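Local structure of AxyAgu115A (Amphibacillus xylanus NBRC 15112, 6NPS) at residues 326-329 against 330-334. The protein probably acts as a family GH115 alpha-glucuronidase, hydrolysing glucuronic acid side groups from xylans such as arabinoglucuronoxylan. The protein carries 3 engineered substitutions. Sequence-based numbering, arbitrary orientation.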
# COMPACT_ATOMS: atom_id res chain seq x y z
N ASP A 326 27.47 -5.48 45.29
CA ASP A 326 27.46 -4.64 46.48
C ASP A 326 26.08 -4.68 47.13
O ASP A 326 25.95 -4.86 48.34
CB ASP A 326 27.86 -3.20 46.13
CG ASP A 326 28.41 -2.42 47.34
OD1 ASP A 326 28.83 -1.25 47.19
OD2 ASP A 326 28.43 -3.00 48.46
N VAL A 327 25.05 -4.49 46.33
CA VAL A 327 23.69 -4.57 46.83
C VAL A 327 23.47 -5.89 47.58
O VAL A 327 23.12 -5.90 48.77
CB VAL A 327 22.70 -4.39 45.67
CG1 VAL A 327 21.31 -4.75 46.09
CG2 VAL A 327 22.78 -2.95 45.12
N ILE A 328 23.74 -7.02 46.91
CA ILE A 328 23.44 -8.34 47.48
C ILE A 328 24.16 -8.54 48.81
O ILE A 328 23.58 -9.04 49.79
CB ILE A 328 23.77 -9.46 46.47
CG1 ILE A 328 22.72 -9.49 45.37
CG2 ILE A 328 23.83 -10.78 47.20
CD1 ILE A 328 23.05 -10.30 44.08
N GLN A 329 25.43 -8.17 48.88
CA GLN A 329 26.14 -8.28 50.15
C GLN A 329 25.42 -7.51 51.25
O GLN A 329 25.35 -7.97 52.40
CB GLN A 329 27.57 -7.78 49.99
CG GLN A 329 28.58 -8.87 49.70
CD GLN A 329 29.91 -8.60 50.35
OE1 GLN A 329 30.57 -9.50 50.87
NE2 GLN A 329 30.32 -7.33 50.34
N THR A 330 24.90 -6.32 50.93
CA THR A 330 24.17 -5.51 51.90
C THR A 330 22.86 -6.17 52.31
O THR A 330 22.53 -6.26 53.50
CB THR A 330 23.89 -4.11 51.32
OG1 THR A 330 25.11 -3.47 50.92
CG2 THR A 330 23.19 -3.24 52.35
N GLN A 331 22.09 -6.63 51.32
CA GLN A 331 20.79 -7.23 51.59
C GLN A 331 20.92 -8.45 52.49
O GLN A 331 20.19 -8.58 53.49
CB GLN A 331 20.09 -7.55 50.28
CG GLN A 331 19.57 -6.32 49.52
CD GLN A 331 19.26 -6.63 48.09
OE1 GLN A 331 19.79 -7.58 47.53
NE2 GLN A 331 18.42 -5.81 47.46
N ASN A 332 21.91 -9.32 52.22
CA ASN A 332 22.09 -10.49 53.08
C ASN A 332 22.38 -10.10 54.51
O ASN A 332 21.93 -10.78 55.45
CB ASN A 332 23.22 -11.35 52.54
CG ASN A 332 22.75 -12.29 51.44
OD1 ASN A 332 21.53 -12.50 51.26
ND2 ASN A 332 23.69 -12.84 50.69
N LYS A 333 23.15 -9.02 54.70
CA LYS A 333 23.49 -8.53 56.04
C LYS A 333 22.24 -8.07 56.78
O LYS A 333 22.04 -8.39 57.95
CB LYS A 333 24.50 -7.38 55.95
CG LYS A 333 25.50 -7.35 57.09
CD LYS A 333 25.88 -5.92 57.45
CE LYS A 333 26.31 -5.82 58.91
NZ LYS A 333 26.37 -4.40 59.37
N LEU A 334 21.39 -7.32 56.08
CA LEU A 334 20.09 -6.92 56.60
C LEU A 334 19.22 -8.13 56.95
O LEU A 334 18.62 -8.19 58.04
CB LEU A 334 19.40 -6.02 55.59
CG LEU A 334 19.99 -4.61 55.44
CD1 LEU A 334 19.13 -3.93 54.38
CD2 LEU A 334 20.01 -3.89 56.78
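Within helix 317-338, Asp326 meets Thr330 and Val327 meets Gln331, each pair one turn apart. The carbonyl oxygen Asp326 O accepts two bonds from Thr330: the backbone N lies 3.2 Å from it, and the hydroxyl OG1 lies 3.0 Å from it. The two donors arrive from opposite faces of the carbonyl plane. OG1 can close back on the preceding turn because it stands beside its own backbone N (chi1 -57°), a rotation that brings it within bonding distance of Asp326 O. Asp326 OD2 stays 4.2 Å from Thr330 OG1, and OD1 forms a salt bridge with Arg277, at the start of helix 277-291.

One residue on, Gln331 N donates to Val327 O at 2.8 Å, and the two side chains run side by side in the same direction. Val327 CG1 sits over the flat face of the Gln331 amide, 3.4 Å from both CD and NE2. This is the buried flank of a helix on the outside of the TIM barrel of the GH115 family, where Val327 and Gln331 both touch Trp284, Gln331 and Ile328 both touch Ile300 of strand 298-300, and Gln331 NE2 makes a hydrogen bond to Gly301 O just beyond that strand. A leucine in place of Gln331 would probably leave the Gly301 carbonyl without this donor.

Next along the helix, the nearly straight bond from Asn332 N to Ile328 O measures 3.0 Å. Ile328 CG2 lies alongside Asn332 ND2 at 4.1 Å, while ND2 is hydrogen-bonded to Glu374 and OD1 to Arg348.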